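Long-range contacts in endo-beta-1,4-mannanase (Alicyclobacillus acidocaldarius, PDB 4CD8), which probably hydrolyses internal beta-1,4-linked mannosidic bonds in mannans: residues Gly53-Pro58 and Ile107-Glu112; Cys143-Val148 and Asp174-Tyr179; His24-Thr29 and Val69-Asp74; Thr154-Glu159 and Glu187-Trp192. One frame throughout, in Å; residues are numbered along the deposited sequence. Where two conformers were deposited one is given.

Contact 1 of 4, residues Gly53-Pro58 and Ile107-Glu112; sequences GLMEHP and IRFEKE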
# COMPACT_ATOMS: atom_id res chain seq x y z
N GLY A 53 4.62 9.54 -7.15
CA GLY A 53 5.47 10.59 -7.67
C GLY A 53 6.77 10.01 -8.16
O GLY A 53 7.08 8.84 -7.89
N LEU A 54 7.52 10.79 -8.94
CA LEU A 54 8.73 10.28 -9.56
C LEU A 54 9.96 11.09 -9.18
O LEU A 54 9.99 12.32 -9.27
CB LEU A 54 8.61 10.26 -11.10
CG LEU A 54 7.60 9.29 -11.70
CD1 LEU A 54 7.49 9.50 -13.21
CD2 LEU A 54 8.01 7.85 -11.38
N MET A 55 10.98 10.35 -8.77
CA MET A 55 12.28 10.89 -8.55
C MET A 55 13.08 10.69 -9.79
O MET A 55 13.08 9.61 -10.38
CB MET A 55 12.97 10.23 -7.38
CG MET A 55 12.40 10.72 -6.06
SD MET A 55 12.87 9.73 -4.64
CE MET A 55 14.63 10.12 -4.56
N GLU A 56 13.78 11.75 -10.13
CA GLU A 56 14.64 11.79 -11.27
C GLU A 56 15.77 10.73 -11.10
O GLU A 56 16.07 9.99 -12.03
CB GLU A 56 15.15 13.23 -11.37
CG GLU A 56 15.91 13.54 -12.63
CD GLU A 56 15.06 13.97 -13.81
OE1 GLU A 56 13.81 14.08 -13.74
OE2 GLU A 56 15.72 14.25 -14.85
N HIS A 57 16.35 10.60 -9.92
CA HIS A 57 17.29 9.51 -9.68
C HIS A 57 17.27 9.34 -8.17
O HIS A 57 16.72 10.18 -7.47
CB HIS A 57 18.73 9.82 -10.17
CG HIS A 57 19.00 9.52 -11.63
ND1 HIS A 57 19.06 8.24 -12.15
CD2 HIS A 57 19.30 10.34 -12.66
CE1 HIS A 57 19.34 8.29 -13.44
NE2 HIS A 57 19.49 9.56 -13.78
N PRO A 58 17.85 8.26 -7.68
CA PRO A 58 17.73 7.87 -6.26
C PRO A 58 18.60 8.67 -5.30
O PRO A 58 18.36 8.61 -4.10
CB PRO A 58 18.14 6.40 -6.25
CG PRO A 58 19.01 6.24 -7.44
CD PRO A 58 18.48 7.18 -8.47
N ILE A 107 16.80 4.55 -1.97
CA ILE A 107 17.24 5.94 -2.18
C ILE A 107 18.29 6.33 -1.15
O ILE A 107 18.29 5.84 -0.03
CB ILE A 107 16.08 6.93 -2.25
CG1 ILE A 107 15.36 7.09 -0.92
CG2 ILE A 107 15.12 6.48 -3.34
CD1 ILE A 107 14.39 8.25 -0.92
N ARG A 108 19.23 7.16 -1.57
CA ARG A 108 20.33 7.53 -0.69
C ARG A 108 20.99 8.81 -1.12
O ARG A 108 21.10 9.07 -2.30
CB ARG A 108 21.37 6.40 -0.60
CG ARG A 108 22.53 6.75 0.31
CD ARG A 108 23.29 5.52 0.75
NE ARG A 108 22.45 4.66 1.58
CZ ARG A 108 22.92 3.76 2.43
NH1 ARG A 108 24.23 3.60 2.59
NH2 ARG A 108 22.07 3.01 3.13
N PHE A 109 21.48 9.59 -0.14
CA PHE A 109 22.06 10.92 -0.37
C PHE A 109 23.47 11.07 0.15
O PHE A 109 23.83 10.45 1.15
CB PHE A 109 21.14 11.97 0.20
CG PHE A 109 19.80 11.90 -0.44
CD1 PHE A 109 19.60 12.48 -1.66
CD2 PHE A 109 18.80 11.10 0.09
CE1 PHE A 109 18.41 12.32 -2.32
CE2 PHE A 109 17.60 10.94 -0.56
CZ PHE A 109 17.41 11.55 -1.77
N GLU A 110 24.27 11.88 -0.56
CA GLU A 110 25.67 12.16 -0.22
C GLU A 110 25.83 12.78 1.18
O GLU A 110 26.84 12.54 1.85
CB GLU A 110 26.31 13.09 -1.27
N LYS A 111 24.84 13.57 1.58
CA LYS A 111 24.92 14.37 2.80
C LYS A 111 23.66 14.14 3.65
O LYS A 111 22.55 13.92 3.12
CB LYS A 111 25.00 15.86 2.43
CG LYS A 111 26.17 16.30 1.53
CD LYS A 111 27.49 16.45 2.28
CE LYS A 111 28.62 17.22 1.56
NZ LYS A 111 29.48 16.43 0.63
N GLU A 112 23.81 14.26 4.97
CA GLU A 112 22.65 14.26 5.86
C GLU A 112 21.88 15.58 5.78
O GLU A 112 20.67 15.59 5.67
CB GLU A 112 23.06 14.02 7.34
CG GLU A 112 21.85 13.88 8.29
CD GLU A 112 21.11 12.57 8.14
OE1 GLU A 112 21.60 11.69 7.37
OE2 GLU A 112 20.03 12.41 8.77
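Pro58 and Arg108 are joined by the one hydrogen bond between Gly53-Pro58 and Ile107-Glu112. Arg108 N donates to Pro58 O over 3.0 Å, with an N-H...O angle of 156°. The donor stands above the carbonyl plane, 38° out of it. Carbon atoms also close in on this oxygen: Ile107 CB lies 3.4 Å from Pro58 O, and Phe109 CZ lies 3.9 Å from it. Pro58 O is therefore bonded to a backbone N-H and lined by two apolar side chains.

The apolar part centres on the methyl of Met55. The Met55 chain bends at its last torsion (chi3 69°), which sets CE against Ile107. Met55 CE is 3.9 Å from Ile107 CG2, and Ile107 CD1 is only slightly farther. The two side chains cross at about a right angle. The same CE reaches the tip of Phe109, 4.2 Å from its CZ. Pro58 adds a looser touch, with its CB 4.2 Å from Ile107 CG2.

The fold is a TIM barrel, and both segments belong to its C-terminal end. Gly53-Pro58 finishes strand 46-55 and leads into the following loop. Ile107-Glu112 lies in the long loop after strand 89-98. That loop also carries Arg104, which lines the pockets of the bound mannose and of the mannose-like imidazole inhibitor, while the Ile107 side chain is about 12 Å from each. Helix 120-140 packs against the apolar cluster: Trp123 touches Met55, Ile107 and Phe109, and Trp120 meets the Phe109 ring edge-to-face. Strand 89-98 lies alongside, with Cys98 against Pro58 and Ile107.

Contact 2 of 4, residues Cys143-Val148 and Asp174-Tyr179; sequences CEMFCV and DGLVTY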
# COMPACT_ATOMS: atom_id res chain seq x y z
N CYS A 143 -11.06 10.91 3.39
CA CYS A 143 -10.41 9.63 3.44
C CYS A 143 -10.16 9.24 4.90
O CYS A 143 -9.59 10.00 5.66
CB CYS A 143 -9.10 9.64 2.65
SG CYS A 143 -9.25 9.79 0.88
N GLU A 144 -10.55 8.02 5.22
CA GLU A 144 -10.50 7.47 6.58
C GLU A 144 -9.09 7.08 7.03
O GLU A 144 -8.80 6.91 8.20
CB GLU A 144 -11.42 6.28 6.65
CG GLU A 144 -12.90 6.65 6.53
CD GLU A 144 -13.48 6.74 5.14
OE1 GLU A 144 -12.70 6.75 4.13
OE2 GLU A 144 -14.72 6.86 5.07
N MET A 145 -8.17 6.90 6.09
CA MET A 145 -6.78 6.63 6.43
C MET A 145 -5.84 7.32 5.43
O MET A 145 -6.23 7.55 4.28
CB MET A 145 -6.48 5.12 6.43
CG MET A 145 -5.17 4.69 7.06
SD MET A 145 -4.91 2.91 6.99
CE MET A 145 -6.30 2.18 7.81
N PHE A 146 -4.63 7.59 5.90
CA PHE A 146 -3.56 8.17 5.13
C PHE A 146 -2.30 7.40 5.44
O PHE A 146 -1.94 7.15 6.58
CB PHE A 146 -3.34 9.65 5.48
CG PHE A 146 -2.30 10.31 4.61
CD1 PHE A 146 -2.63 10.71 3.33
CD2 PHE A 146 -1.00 10.52 5.04
CE1 PHE A 146 -1.68 11.33 2.49
CE2 PHE A 146 -0.06 11.17 4.21
CZ PHE A 146 -0.43 11.55 2.93
N CYS A 147 -1.60 6.99 4.38
CA CYS A 147 -0.36 6.26 4.53
C CYS A 147 0.80 7.17 4.22
O CYS A 147 0.96 7.63 3.06
CB CYS A 147 -0.35 5.05 3.61
SG CYS A 147 1.09 4.00 3.75
N VAL A 148 1.63 7.41 5.22
CA VAL A 148 2.72 8.42 5.13
C VAL A 148 3.98 7.94 4.45
O VAL A 148 4.88 8.73 4.13
CB VAL A 148 3.16 8.95 6.52
CG1 VAL A 148 1.95 9.47 7.27
CG2 VAL A 148 3.90 7.88 7.33
N ASP A 174 -6.81 14.57 10.13
CA ASP A 174 -7.34 14.14 11.42
C ASP A 174 -7.64 12.64 11.49
O ASP A 174 -8.03 12.12 12.53
CB ASP A 174 -8.65 14.87 11.73
CG ASP A 174 -8.50 16.37 11.75
OD1 ASP A 174 -7.50 16.86 12.32
OD2 ASP A 174 -9.39 17.07 11.19
N GLY A 175 -7.45 11.92 10.37
CA GLY A 175 -7.84 10.52 10.30
C GLY A 175 -6.76 9.57 10.77
O GLY A 175 -5.77 9.98 11.38
N LEU A 176 -6.93 8.28 10.47
CA LEU A 176 -5.93 7.30 10.85
C LEU A 176 -4.69 7.44 9.99
O LEU A 176 -4.79 7.65 8.77
CB LEU A 176 -6.48 5.88 10.67
CG LEU A 176 -7.62 5.53 11.61
CD1 LEU A 176 -8.31 4.30 11.06
CD2 LEU A 176 -7.04 5.22 12.98
N VAL A 177 -3.53 7.30 10.61
CA VAL A 177 -2.25 7.42 9.95
C VAL A 177 -1.49 6.13 10.12
O VAL A 177 -1.38 5.59 11.22
CB VAL A 177 -1.39 8.62 10.43
CG1 VAL A 177 -0.01 8.59 9.79
CG2 VAL A 177 -2.09 9.92 10.09
N THR A 178 -1.00 5.58 9.01
CA THR A 178 -0.10 4.45 9.07
C THR A 178 1.18 4.77 8.29
O THR A 178 1.15 5.70 7.47
CB THR A 178 -0.76 3.17 8.51
OG1 THR A 178 0.03 2.04 8.87
CG2 THR A 178 -0.94 3.24 6.96
N TYR A 179 2.24 4.04 8.62
CA TYR A 179 3.45 3.95 7.75
C TYR A 179 3.53 2.48 7.39
O TYR A 179 3.40 1.61 8.24
CB TYR A 179 4.71 4.35 8.55
CG TYR A 179 5.96 4.04 7.77
CD1 TYR A 179 6.26 4.82 6.66
CD2 TYR A 179 6.78 3.01 8.10
CE1 TYR A 179 7.38 4.52 5.89
CE2 TYR A 179 7.91 2.72 7.35
CZ TYR A 179 8.17 3.48 6.24
OH TYR A 179 9.26 3.16 5.51
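Met145 and Leu176 pair across two parallel strands, and their side chains cross obliquely. With CG anti to the backbone N (chi1 -167°), Met145 brings that carbon within 3.4 Å of Leu176 O and 4.0 Å of Leu176 CB. Farther along, Met145 SD rests 4.0 Å from Thr178 CG2. That methyl also touches the side chain of Cys147, with Thr178 CG2 3.9 Å from Cys147 SG. Thr178 CG2 sits between the backbone N and the carbonyl carbon of its own residue, while Thr178 OG1 turns to Leu197 O and Ser199 OG on the next strand.

Strands 145-150 and 176-182, with helix 159-172 between them, form a beta-alpha-beta unit of the TIM barrel. Met145, Cys147, Leu176 and Thr178 share one face of the sheet. It is the barrel interior, where Phe228 of strand 227-232 meets Met145 and Thr178. Phe146 and Val177 point to the opposite face, under the helices. The Phe146 ring leads away from Val177 toward Met131 and Tyr134 of helix 120-140.

Phe146 is gripped at both backbone ends. Its N donates to Leu176 O over 2.9 Å, and its O accepts from Thr178 N over 3.0 Å. Val148 N continues the pattern, 2.9 Å from Thr178 O. The bond from Leu176 N to Glu144 O is longer, at 3.2 Å.

Contact 3 of 4, residues His24-Thr29 and Val69-Asp74; sequences HGTWGT and VTVSDD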
# COMPACT_ATOMS: atom_id res chain seq x y z
N HIS A 24 -1.20 10.27 -14.54
CA HIS A 24 -2.10 11.35 -14.83
C HIS A 24 -3.18 10.95 -15.84
O HIS A 24 -2.88 10.43 -16.92
CB HIS A 24 -1.32 12.52 -15.43
CG HIS A 24 -2.15 13.73 -15.66
ND1 HIS A 24 -2.44 14.22 -16.92
CD2 HIS A 24 -2.73 14.57 -14.78
CE1 HIS A 24 -3.20 15.30 -16.80
NE2 HIS A 24 -3.38 15.54 -15.51
N GLY A 25 -4.42 11.27 -15.50
CA GLY A 25 -5.59 11.02 -16.36
C GLY A 25 -6.21 9.64 -16.27
O GLY A 25 -7.32 9.45 -16.73
N THR A 26 -5.50 8.66 -15.73
CA THR A 26 -6.01 7.29 -15.77
C THR A 26 -7.23 7.05 -14.87
O THR A 26 -8.07 6.20 -15.17
CB THR A 26 -4.93 6.24 -15.50
OG1 THR A 26 -4.37 6.43 -14.19
CG2 THR A 26 -3.81 6.32 -16.56
N TRP A 27 -7.32 7.79 -13.78
CA TRP A 27 -8.44 7.60 -12.86
C TRP A 27 -9.72 8.37 -13.26
O TRP A 27 -10.81 8.08 -12.77
CB TRP A 27 -8.03 7.99 -11.45
CG TRP A 27 -6.98 7.14 -10.82
CD1 TRP A 27 -6.22 6.16 -11.41
CD2 TRP A 27 -6.52 7.22 -9.45
NE1 TRP A 27 -5.34 5.63 -10.50
CE2 TRP A 27 -5.51 6.26 -9.29
CE3 TRP A 27 -6.88 8.02 -8.35
CZ2 TRP A 27 -4.80 6.10 -8.11
CZ3 TRP A 27 -6.21 7.83 -7.17
CH2 TRP A 27 -5.19 6.86 -7.05
N GLY A 28 -9.58 9.32 -14.18
CA GLY A 28 -10.74 10.01 -14.71
C GLY A 28 -11.42 9.31 -15.88
O GLY A 28 -12.36 9.80 -16.42
N THR A 29 -10.95 8.13 -16.24
CA THR A 29 -11.51 7.40 -17.35
C THR A 29 -12.76 6.61 -16.94
O THR A 29 -12.97 6.27 -15.78
CB THR A 29 -10.48 6.40 -17.91
OG1 THR A 29 -10.15 5.47 -16.89
CG2 THR A 29 -9.21 7.08 -18.30
N VAL A 69 2.49 14.20 -14.21
CA VAL A 69 3.03 12.91 -13.84
C VAL A 69 1.95 12.03 -13.23
O VAL A 69 1.61 10.97 -13.77
CB VAL A 69 4.19 13.09 -12.86
CG1 VAL A 69 4.67 11.74 -12.30
CG2 VAL A 69 5.31 13.88 -13.57
N THR A 70 1.37 12.50 -12.13
CA THR A 70 0.38 11.70 -11.43
C THR A 70 -1.06 12.18 -11.70
O THR A 70 -1.29 13.26 -12.23
CB THR A 70 0.58 11.76 -9.88
OG1 THR A 70 0.16 13.05 -9.40
CG2 THR A 70 2.00 11.53 -9.54
N VAL A 71 -2.00 11.36 -11.23
CA VAL A 71 -3.39 11.76 -11.14
C VAL A 71 -3.48 13.15 -10.47
O VAL A 71 -2.72 13.48 -9.59
CB VAL A 71 -4.23 10.74 -10.34
CG1 VAL A 71 -4.46 9.50 -11.17
CG2 VAL A 71 -3.58 10.37 -9.01
N SER A 72 -4.36 13.97 -11.00
CA SER A 72 -4.63 15.28 -10.44
C SER A 72 -5.35 15.17 -9.11
O SER A 72 -5.94 14.13 -8.79
CB SER A 72 -5.50 16.11 -11.36
OG SER A 72 -6.77 15.54 -11.48
N ASP A 73 -5.32 16.26 -8.36
CA ASP A 73 -6.10 16.30 -7.12
C ASP A 73 -7.60 15.99 -7.42
O ASP A 73 -8.29 15.30 -6.64
CB ASP A 73 -5.99 17.66 -6.46
CG ASP A 73 -4.60 17.97 -5.88
OD1 ASP A 73 -3.72 17.07 -5.85
OD2 ASP A 73 -4.41 19.15 -5.42
N ASP A 74 -8.14 16.53 -8.50
CA ASP A 74 -9.54 16.26 -8.89
C ASP A 74 -9.80 14.79 -9.21
O ASP A 74 -10.87 14.26 -8.90
CB ASP A 74 -9.93 17.09 -10.11
CG ASP A 74 -10.22 18.57 -9.80
OD1 ASP A 74 -10.26 18.98 -8.64
OD2 ASP A 74 -10.42 19.35 -10.77
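His24 N donates to Val69 O over 3.0 Å, the hydrogen bond between His24-Thr29 and Val69-Asp74. The donor stands above the carbonyl plane, 42° out of it. This joins two loops at the C-terminal end of the TIM barrel, one after strand 13-18 and the other leading into helix 73-85.

The His24 side chain follows the backbone of the second loop. Its CG is anti to the backbone N (chi1 -175°), which places CG near Thr70 O. The same oxygen lies at the ring edge, in its plane, with Thr70 O 3.2 Å from His24 CD2. The CB of His24 is nearly as close to it.

The apolar half is a CH-pi contact between Val71 and Trp27. Val71 CG1 lies over one face of the indole, 3.5 Å from the centroid of the five-membered ring and 16° off its normal. Val71 CG2 covers the six-membered ring more loosely, 4.1 Å from Trp27 CZ3. Trp27 NE1 is hydrogen-bonded to Gly19 O, which helps fix the rotation of the indole. Leu49, Ile76 and Met79 also touch the Trp27 side chain. An alanine in place of Trp27 would probably open a gap beside Val71 and leave Gly19 O without its N-H mate.

Glu75 of helix 73-85 ties in both loops, since its OE2 accepts from Gly25 N and its own N is capped by OG of Ser72, the N-cap of that helix. Two residues before Ser72, Thr70 OG1 donates to Val71 O over 2.9 Å.

Contact 4 of 4, residues Thr154-Glu159 and Glu187-Trp192; sequences TAEPHE and EHVRFW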
# COMPACT_ATOMS: atom_id res chain seq x y z
N THR A 154 15.86 2.66 3.46
CA THR A 154 16.99 3.54 3.70
C THR A 154 16.63 4.82 4.43
O THR A 154 17.51 5.43 5.05
CB THR A 154 17.74 3.92 2.42
OG1 THR A 154 16.81 4.33 1.41
CG2 THR A 154 18.61 2.74 1.96
N ALA A 155 15.37 5.26 4.29
CA ALA A 155 14.94 6.51 4.93
C ALA A 155 14.62 6.30 6.42
O ALA A 155 14.72 7.23 7.22
CB ALA A 155 13.75 7.08 4.20
N GLU A 156 14.24 5.08 6.76
CA GLU A 156 13.77 4.76 8.11
C GLU A 156 14.70 5.17 9.26
O GLU A 156 14.21 5.71 10.26
CB GLU A 156 13.34 3.30 8.19
CG GLU A 156 11.99 3.03 7.55
CD GLU A 156 11.73 1.55 7.21
OE1 GLU A 156 12.54 0.68 7.63
OE2 GLU A 156 10.69 1.28 6.54
N PRO A 157 16.02 5.00 9.12
CA PRO A 157 16.91 5.42 10.23
C PRO A 157 16.93 6.92 10.51
O PRO A 157 17.44 7.31 11.55
CB PRO A 157 18.30 4.92 9.81
CG PRO A 157 18.04 3.89 8.78
CD PRO A 157 16.74 4.20 8.12
N HIS A 158 16.40 7.74 9.60
CA HIS A 158 16.31 9.20 9.78
C HIS A 158 15.05 9.50 10.57
O HIS A 158 14.09 10.03 10.06
CB HIS A 158 16.37 9.88 8.41
CG HIS A 158 17.59 9.49 7.65
ND1 HIS A 158 18.79 10.15 7.79
CD2 HIS A 158 17.82 8.46 6.79
CE1 HIS A 158 19.70 9.54 7.04
NE2 HIS A 158 19.14 8.52 6.44
N GLU A 159 15.12 9.14 11.85
CA GLU A 159 13.95 9.09 12.70
C GLU A 159 13.36 10.49 12.96
O GLU A 159 12.16 10.69 12.84
CB GLU A 159 14.32 8.42 14.03
CG GLU A 159 13.14 8.01 14.89
CD GLU A 159 13.55 7.65 16.30
OE1 GLU A 159 14.72 7.25 16.51
OE2 GLU A 159 12.70 7.80 17.19
N GLU A 187 10.01 -5.10 12.79
CA GLU A 187 10.68 -5.01 14.09
C GLU A 187 11.79 -3.97 14.12
O GLU A 187 12.32 -3.66 15.18
CB GLU A 187 11.19 -6.40 14.55
CG GLU A 187 12.32 -7.01 13.72
CD GLU A 187 11.83 -7.83 12.54
OE1 GLU A 187 11.04 -7.31 11.74
OE2 GLU A 187 12.25 -9.00 12.39
N HIS A 188 12.11 -3.36 12.97
CA HIS A 188 13.24 -2.46 12.89
C HIS A 188 12.91 -0.96 12.90
O HIS A 188 13.76 -0.12 13.24
CB HIS A 188 14.03 -2.81 11.64
CG HIS A 188 14.72 -4.12 11.75
ND1 HIS A 188 14.37 -5.22 11.00
CD2 HIS A 188 15.74 -4.52 12.54
CE1 HIS A 188 15.17 -6.23 11.30
NE2 HIS A 188 16.02 -5.83 12.22
N VAL A 189 11.67 -0.63 12.55
CA VAL A 189 11.24 0.75 12.49
C VAL A 189 11.14 1.29 13.93
O VAL A 189 10.60 0.61 14.83
CB VAL A 189 9.89 0.85 11.80
CG1 VAL A 189 9.24 2.24 11.99
CG2 VAL A 189 10.04 0.56 10.33
N ARG A 190 11.67 2.49 14.14
CA ARG A 190 11.77 3.06 15.47
C ARG A 190 10.79 4.18 15.77
O ARG A 190 10.84 4.73 16.88
CB ARG A 190 13.21 3.54 15.71
CG ARG A 190 14.28 2.48 15.57
CD ARG A 190 14.15 1.34 16.54
NE ARG A 190 14.30 1.78 17.94
CZ ARG A 190 15.47 1.82 18.57
NH1 ARG A 190 16.59 1.47 17.93
NH2 ARG A 190 15.54 2.21 19.85
N PHE A 191 9.89 4.48 14.84
CA PHE A 191 8.93 5.57 15.02
C PHE A 191 7.46 5.09 14.97
O PHE A 191 6.57 5.89 14.69
CB PHE A 191 9.22 6.72 14.05
CG PHE A 191 9.28 6.29 12.60
CD1 PHE A 191 8.12 6.21 11.85
CD2 PHE A 191 10.50 6.04 11.98
CE1 PHE A 191 8.15 5.86 10.51
CE2 PHE A 191 10.55 5.68 10.61
CZ PHE A 191 9.37 5.57 9.90
N TRP A 192 7.20 3.82 15.29
CA TRP A 192 5.83 3.33 15.28
C TRP A 192 4.92 4.08 16.27
O TRP A 192 3.73 4.17 16.06
CB TRP A 192 5.72 1.83 15.59
CG TRP A 192 6.26 0.88 14.54
CD1 TRP A 192 7.14 -0.11 14.76
CD2 TRP A 192 5.92 0.82 13.12
NE1 TRP A 192 7.37 -0.81 13.57
CE2 TRP A 192 6.62 -0.27 12.58
CE3 TRP A 192 5.04 1.53 12.31
CZ2 TRP A 192 6.53 -0.61 11.23
CZ3 TRP A 192 4.97 1.22 10.96
CH2 TRP A 192 5.71 0.14 10.44
O HOH W 1 13.38 3.75 12.15
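Glu156 and Phe191 form the tight side of this contact between two loops of the TIM barrel. The first loop, after strand 145-150, holds a type I turn from Ala155 to His158. The second follows strand 176-182. Glu156 O lies at the edge of the Phe191 ring, in its plane, 3.7 Å from CE2. Beside it, the Glu156 side chain crosses Val189 at about a right angle. Val189 CG2 is 3.7 Å from Glu156 CD. Val189 CG1 lies over the centre of both the Phe191 ring, 3.8 Å above its plane, and the Trp192 ring.

The carboxylate of Glu156 has two partners beyond the segments. Its OE1 makes a salt bridge with Arg185, and its OE2 is hydrogen-bonded to Tyr179 OH. An alanine in place of Glu156 would probably leave Arg185 without this carboxylate, cost the Tyr179 hydroxyl one of its partners and open a gap beside Val189 CG2.

The Glu159-Arg190 side is looser. In one of two deposited conformers, Glu159 OE2 comes 3.6 Å from Arg190 O and pairs with Arg163. Arg190 is exposed, and in that conformer its NE stays 5.7 Å from Glu159 OE1, too far for a salt bridge. Between the tight and loose parts a water bridges the backbones: it donates to Glu156 O over 2.8 Å and accepts from Arg190 N over 2.9 Å.

Overall arrangement
From the N terminus, contact 3 opens first, at 24-29, and contact 1 opens at 53-58. Contact 3 closes at 69-74, before contact 1 closes at 107-112, so the two cross. Contact 2 then opens at 143-148 and contact 4 at 154-159. They close in the same order, at 174-179 and 187-192, and also cross. No contact nests inside another. Contact 2 lies in the barrel wall, while the other three join loops or strand ends around its C-terminal rim. Direct touches link neighbours: Leu54 meets Val69 between contacts 1 and 3, and Ile107 O probably accepts from Thr154 OG1 between contacts 1 and 4. Tyr179 of contact 2 packs on Phe191 and Trp192 of contact 4.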